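Local coordinates for flavoredoxin (Methanosarcina acetivorans, PDB 3BNK), which binds flavin mononucleotide and probably serves in electron transport, at residues B[23-28]-B[57-62]; B[65-70]-B[119-124]. All blocks are in the same frame, centred on the assembly; numbering follows the deposited sequence.

Interactions 1 and 2 follow one another along the chain: helix 57-64, which packs on the end of strand 16-25 in interaction 1, leads directly into strand 66-71, which pairs with strand 115-126 in interaction 2. Their centres lie about 11 Å apart, and I61 bridges them. Its CG2 meets V121 CG2 at 3.6 Å and its CD1 meets F67 CB at 3.8 Å, so one helix residue belongs to the packing of both contacts. Strands 16-25 and 66-71 are neighbours in the same sheet. Only interaction 1 touches FMN, through T57 at the phosphate; in interaction 2 the side chain of F67 is about 6 Å from that of T57, and the side chain of V69 is about 10 Å from FMN.

Interaction 1. Residues B[23-28]-B[57-62]; sequences ANVKGK and TPEGIA. With FMN (flavin mononucleotide), chain D.
V25 sits astride G60. Its CG1 is anti to the backbone N and lies 3.8 Å from G60 N, while CG2, anti to the carbonyl carbon, comes to 3.8 Å from G60 CA, so both methyls rest on the backbone of the helix. Because G60 carries no side chain, the strand can come in very close: the CA atoms of V25 and G60 are 4.0 Å apart, and N24 O approaches G60 CA to 3.0 Å. Strand 23-25 crosses helix 57-62 at 96°. On the buried flank A23 turns its CB toward the helix and meets I61 CG1 at 3.7 Å, with T57 CG2 a little farther off. On the exposed flank V25 CG1 touches E59 CB, and E59, its chain extended beyond CG, brings its carboxylate toward K26 NZ, a pair of opposite charges too far apart for a salt bridge. N24 takes no part with its amide end, which leads away to a hydrogen bond with Y101.

The chi1 of T57, -62°, puts OG1 beside its own backbone N and sends CG2 back toward A23. OG1 thus lies on the same side as the backbone N, and both donate to one phosphate oxygen of FMN: T57 N to O2P at 2.9 Å, and T57 OG1 to the same O2P at a very short 2.5 Å. N30 adds a weak hydrogen bond to OG1, while S87, G88 and K93 are among the other residues that hold FMN. The hairpin joining strands 16-25 and 28-41 turns at V25 to K28 through a type I' turn. A threonine gripping phosphate with its backbone N-H and hydroxyl near the N-terminal end of a helix is a familiar way of binding phosphate, set here in the FMN pocket of a flavin reductase-like domain.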
loop_
_atom_site.group_PDB
_atom_site.type_symbol
_atom_site.label_atom_id
_atom_site.label_comp_id
_atom_site.label_asym_id
_atom_site.label_seq_id
_atom_site.Cartn_x
_atom_site.Cartn_y
_atom_site.Cartn_z
ATOM N N ALA B 23 -5.390 17.447 -5.648
ATOM C CA ALA B 23 -5.278 18.582 -4.752
ATOM C C ALA B 23 -5.493 19.889 -5.500
ATOM O O ALA B 23 -5.171 20.010 -6.694
ATOM C CB ALA B 23 -3.931 18.575 -4.034
ATOM N N ASN B 24 -6.092 20.853 -4.811
ATOM C CA ASN B 24 -6.096 22.220 -5.299
ATOM C C ASN B 24 -4.746 22.837 -5.002
ATOM O O ASN B 24 -4.233 22.703 -3.890
ATOM C CB ASN B 24 -7.202 23.055 -4.651
ATOM C CG ASN B 24 -8.537 22.923 -5.371
ATOM O OD1 ASN B 24 -8.725 22.051 -6.226
ATOM N ND2 ASN B 24 -9.466 23.800 -5.031
ATOM N N VAL B 25 -4.169 23.473 -6.016
ATOM C CA VAL B 25 -2.936 24.228 -5.873
ATOM C C VAL B 25 -3.247 25.584 -6.481
ATOM O O VAL B 25 -3.646 25.668 -7.648
ATOM C CB VAL B 25 -1.727 23.565 -6.584
ATOM C CG1 VAL B 25 -0.410 24.128 -6.026
ATOM C CG2 VAL B 25 -1.742 22.035 -6.430
ATOM N N LYS B 26 -3.110 26.634 -5.669
ATOM C CA LYS B 26 -3.493 27.997 -6.048
ATOM C C LYS B 26 -4.899 28.045 -6.668
ATOM O O LYS B 26 -5.127 28.715 -7.684
ATOM C CB LYS B 26 -2.452 28.622 -6.991
ATOM C CG LYS B 26 -1.110 28.917 -6.343
ATOM C CD LYS B 26 -0.059 29.231 -7.406
ATOM C CE LYS B 26 1.346 29.131 -6.838
ATOM N NZ LYS B 26 2.344 28.853 -7.916
ATOM N N GLY B 27 -5.827 27.318 -6.048
ATOM C CA GLY B 27 -7.234 27.326 -6.448
ATOM C C GLY B 27 -7.595 26.457 -7.642
ATOM O O GLY B 27 -8.780 26.355 -7.996
ATOM N N LYS B 28 -6.587 25.826 -8.255
ATOM C CA LYS B 28 -6.782 25.008 -9.463
ATOM C C LYS B 28 -6.508 23.534 -9.191
ATOM O O LYS B 28 -5.562 23.192 -8.492
ATOM C CB LYS B 28 -5.887 25.518 -10.596
ATOM C CG LYS B 28 -6.230 24.996 -11.989
ATOM C CD LYS B 28 -5.804 25.978 -13.111
ATOM C CE LYS B 28 -4.321 26.356 -13.062
ATOM N NZ LYS B 28 -3.377 25.190 -13.073
ATOM N N THR B 57 2.307 18.977 -6.298
ATOM C CA THR B 57 1.162 18.595 -5.476
ATOM C C THR B 57 1.272 18.972 -3.967
ATOM O O THR B 57 0.286 19.469 -3.406
ATOM C CB THR B 57 0.799 17.099 -5.715
ATOM O OG1 THR B 57 0.430 16.915 -7.094
ATOM C CG2 THR B 57 -0.345 16.628 -4.812
ATOM N N PRO B 58 2.457 18.756 -3.316
ATOM C CA PRO B 58 2.564 19.042 -1.875
ATOM C C PRO B 58 2.216 20.468 -1.463
ATOM O O PRO B 58 1.604 20.638 -0.401
ATOM C CB PRO B 58 4.035 18.750 -1.556
ATOM C CG PRO B 58 4.456 17.804 -2.607
ATOM C CD PRO B 58 3.729 18.226 -3.844
ATOM N N GLU B 59 2.591 21.468 -2.275
ATOM C CA GLU B 59 2.191 22.870 -2.037
ATOM C C GLU B 59 0.685 22.990 -1.855
ATOM O O GLU B 59 0.229 23.717 -0.999
ATOM C CB GLU B 59 2.566 23.784 -3.202
ATOM C CG GLU B 59 4.021 23.773 -3.607
ATOM C CD GLU B 59 4.302 24.748 -4.728
ATOM O OE1 GLU B 59 3.512 25.722 -4.903
ATOM O OE2 GLU B 59 5.325 24.543 -5.420
ATOM N N GLY B 60 -0.070 22.295 -2.702
ATOM C CA GLY B 60 -1.521 22.329 -2.660
ATOM C C GLY B 60 -2.104 21.610 -1.458
ATOM O O GLY B 60 -3.023 22.116 -0.816
ATOM N N ILE B 61 -1.575 20.427 -1.148
ATOM C CA ILE B 61 -2.024 19.712 0.039
ATOM C C ILE B 61 -1.712 20.520 1.313
ATOM O O ILE B 61 -2.559 20.628 2.202
ATOM C CB ILE B 61 -1.499 18.260 0.111
ATOM C CG1 ILE B 61 -1.926 17.487 -1.153
ATOM C CG2 ILE B 61 -2.033 17.564 1.349
ATOM C CD1 ILE B 61 -1.488 16.037 -1.176
ATOM N N ALA B 62 -0.525 21.125 1.371
ATOM C CA ALA B 62 -0.183 22.011 2.492
ATOM C C ALA B 62 -1.125 23.220 2.599
ATOM O O ALA B 62 -1.544 23.561 3.694
ATOM C CB ALA B 62 1.289 22.449 2.409
HETATM N N1 FMN D . 5.379 10.288 -7.122
HETATM C C2 FMN D . 5.340 10.342 -5.743
HETATM O O2 FMN D . 5.877 11.284 -5.171
HETATM N N3 FMN D . 4.695 9.354 -5.019
HETATM C C4 FMN D . 4.092 8.306 -5.696
HETATM O O4 FMN D . 3.533 7.427 -5.051
HETATM C C4A FMN D . 4.135 8.249 -7.095
HETATM N N5 FMN D . 3.544 7.197 -7.783
HETATM C C5A FMN D . 3.569 7.149 -9.164
HETATM C C6 FMN D . 2.935 6.086 -9.819
HETATM C C7 FMN D . 2.958 6.015 -11.220
HETATM C C7M FMN D . 2.182 4.923 -11.891
HETATM C C8 FMN D . 3.610 7.014 -11.958
HETATM C C8M FMN D . 3.446 7.103 -13.461
HETATM C C9 FMN D . 4.225 8.082 -11.292
HETATM C C9A FMN D . 4.205 8.165 -9.898
HETATM N N10 FMN D . 4.812 9.227 -9.217
HETATM C C10 FMN D . 4.782 9.258 -7.819
HETATM C "C1'" FMN D . 5.412 10.382 -9.974
HETATM C "C2'" FMN D . 4.515 11.613 -9.999
HETATM O "O2'" FMN D . 3.172 11.238 -10.241
HETATM C "C3'" FMN D . 4.929 12.569 -11.118
HETATM O "O3'" FMN D . 6.245 13.066 -10.954
HETATM C "C4'" FMN D . 3.917 13.702 -11.287
HETATM O "O4'" FMN D . 4.192 14.374 -12.486
HETATM C "C5'" FMN D . 3.887 14.713 -10.148
HETATM O "O5'" FMN D . 2.853 15.612 -10.506
HETATM P P FMN D . 2.778 17.125 -9.946
HETATM O O1P FMN D . 4.116 17.781 -10.133
HETATM O O2P FMN D . 2.475 17.050 -8.479
HETATM O O3P FMN D . 1.693 17.917 -10.621
#

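Interaction 2. Residues B[65-70]-B[119-124]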
loop_
_atom_site.group_PDB
_atom_site.type_symbol
_atom_site.label_atom_id
_atom_site.label_comp_id
_atom_site.label_asym_id
_atom_site.label_seq_id
_atom_site.Cartn_x
_atom_site.Cartn_y
_atom_site.Cartn_z
ATOM N N GLY B 65 -4.918 21.592 3.243
ATOM C CA GLY B 65 -5.081 20.592 4.285
ATOM C C GLY B 65 -6.091 19.545 3.869
ATOM O O GLY B 65 -6.854 19.049 4.704
ATOM N N SER B 66 -6.091 19.216 2.573
ATOM C CA SER B 66 -7.016 18.238 2.023
ATOM C C SER B 66 -6.480 17.636 0.731
ATOM O O SER B 66 -5.660 18.245 0.054
ATOM C CB SER B 66 -8.400 18.848 1.787
ATOM O OG SER B 66 -8.425 19.637 0.615
ATOM N N PHE B 67 -6.973 16.441 0.400
ATOM C CA PHE B 67 -6.626 15.767 -0.832
ATOM C C PHE B 67 -7.617 14.630 -1.110
ATOM O O PHE B 67 -8.414 14.247 -0.247
ATOM C CB PHE B 67 -5.174 15.250 -0.798
ATOM C CG PHE B 67 -4.917 14.177 0.241
ATOM C CD1 PHE B 67 -5.064 12.822 -0.080
ATOM C CD2 PHE B 67 -4.507 14.517 1.537
ATOM C CE1 PHE B 67 -4.806 11.830 0.870
ATOM C CE2 PHE B 67 -4.256 13.532 2.502
ATOM C CZ PHE B 67 -4.402 12.188 2.171
ATOM N N SER B 68 -7.573 14.116 -2.334
ATOM C CA SER B 68 -8.362 12.947 -2.681
ATOM C C SER B 68 -7.491 11.824 -3.214
ATOM O O SER B 68 -6.411 12.054 -3.757
ATOM C CB SER B 68 -9.458 13.297 -3.699
ATOM O OG SER B 68 -8.891 13.787 -4.900
ATOM N N VAL B 69 -7.989 10.608 -3.042
ATOM C CA VAL B 69 -7.381 9.412 -3.581
ATOM C C VAL B 69 -8.431 8.800 -4.504
ATOM O O VAL B 69 -9.530 8.471 -4.059
ATOM C CB VAL B 69 -6.979 8.434 -2.457
ATOM C CG1 VAL B 69 -6.293 7.209 -3.034
ATOM C CG2 VAL B 69 -6.056 9.112 -1.459
ATOM N N ASN B 70 -8.069 8.668 -5.782
ATOM C CA ASN B 70 -8.997 8.354 -6.874
ATOM C C ASN B 70 -8.539 7.086 -7.590
ATOM O O ASN B 70 -7.362 6.957 -7.927
ATOM C CB ASN B 70 -9.062 9.510 -7.893
ATOM C CG ASN B 70 -9.592 10.809 -7.303
ATOM O OD1 ASN B 70 -10.798 10.992 -7.136
ATOM N ND2 ASN B 70 -8.682 11.730 -7.003
ATOM N N CYS B 119 -10.136 13.356 1.635
ATOM C CA CYS B 119 -9.360 13.240 2.870
ATOM C C CYS B 119 -8.951 14.555 3.499
ATOM O O CYS B 119 -8.541 15.496 2.808
ATOM C CB CYS B 119 -8.122 12.354 2.666
ATOM S SG CYS B 119 -8.517 10.756 1.931
ATOM N N ARG B 120 -9.065 14.602 4.824
ATOM C CA ARG B 120 -8.638 15.776 5.570
ATOM C C ARG B 120 -7.297 15.544 6.225
ATOM O O ARG B 120 -7.138 14.607 6.997
ATOM C CB ARG B 120 -9.670 16.168 6.625
ATOM C CG ARG B 120 -9.551 17.638 6.972
ATOM C CD ARG B 120 -9.591 17.898 8.434
ATOM N NE ARG B 120 -10.905 17.687 9.020
ATOM C CZ ARG B 120 -11.156 16.795 9.971
ATOM N NH1 ARG B 120 -10.179 16.017 10.442
ATOM N NH2 ARG B 120 -12.381 16.678 10.451
ATOM N N VAL B 121 -6.327 16.383 5.906
ATOM C CA VAL B 121 -4.994 16.234 6.481
ATOM C C VAL B 121 -5.086 16.323 8.000
ATOM O O VAL B 121 -5.657 17.279 8.540
ATOM C CB VAL B 121 -3.974 17.252 5.913
ATOM C CG1 VAL B 121 -2.662 17.160 6.656
ATOM C CG2 VAL B 121 -3.750 17.009 4.421
ATOM N N VAL B 122 -4.556 15.291 8.656
ATOM C CA VAL B 122 -4.474 15.187 10.117
ATOM C C VAL B 122 -3.034 15.512 10.566
ATOM O O VAL B 122 -2.820 16.296 11.485
ATOM C CB VAL B 122 -4.941 13.776 10.605
ATOM C CG1 VAL B 122 -4.719 13.585 12.094
ATOM C CG2 VAL B 122 -6.431 13.553 10.281
ATOM N N GLU B 123 -2.052 14.922 9.891
ATOM C CA GLU B 123 -0.650 15.169 10.190
ATOM C C GLU B 123 0.172 15.066 8.916
ATOM O O GLU B 123 -0.009 14.138 8.120
ATOM C CB GLU B 123 -0.130 14.179 11.246
ATOM C CG GLU B 123 1.243 14.547 11.818
ATOM C CD GLU B 123 1.652 13.716 13.036
ATOM O OE1 GLU B 123 0.792 12.968 13.559
ATOM O OE2 GLU B 123 2.839 13.830 13.485
ATOM N N THR B 124 1.066 16.032 8.725
ATOM C CA THR B 124 2.071 15.974 7.670
ATOM C C THR B 124 3.392 15.489 8.249
ATOM O O THR B 124 4.028 16.185 9.058
ATOM C CB THR B 124 2.300 17.353 7.035
ATOM O OG1 THR B 124 1.068 17.848 6.510
ATOM C CG2 THR B 124 3.358 17.291 5.931
#
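Strands 66-70 and 119-124 run antiparallel, their short axes at 127° to each other, with F67 and C119 forming a hydrogen-bonded pair and S66 and R120 the adjoining non-hydrogen-bonded one. C119 N donates to F67 O at 2.7 Å, nearly along the C=O axis, and F67 N donates back to C119 O at 3.0 Å, in the plane of that carbonyl. At the next step V121 N reaches G65 O at 3.0 Å from well above the carbonyl plane, a less direct approach made where G65, with positive phi, turns the chain out of helix 57-64 into the strand. Between these bonds S66 CA lies 3.2 Å from C119 O in a CA-H...O contact.

The F67 ring carries the packing. With CG in the crowded position between backbone N and carbonyl carbon, chi1 65°, the ring swings in over its cross-strand neighbour. C119 CB stands 3.9 Å from the ring centroid and only 15° off the normal, a CH-pi contact. The sulfur of the same residue, SG, looks at the ring obliquely from 4.6 Å. The pairing belongs to the antiparallel barrel-like sheet of the flavin reductase-like domain, in which strand 66-71 runs between 16-25 and 115-126; L21 and V49 from neighbouring strands also pack on F67.

V121 comes in at the rim, where its CG2 lies in the ring plane 3.9 Å from F67 CD2, the two side chains crossing at about a right angle. The same methyl presses on the backbone where the chain leaves the helix, 3.5 Å from G65 C. V69 CG2 also lies in plane at the ring edge. Farther along, V122 and E123 both face V134 in a classic beta bulge, and E123 packs on F127 of the second subunit.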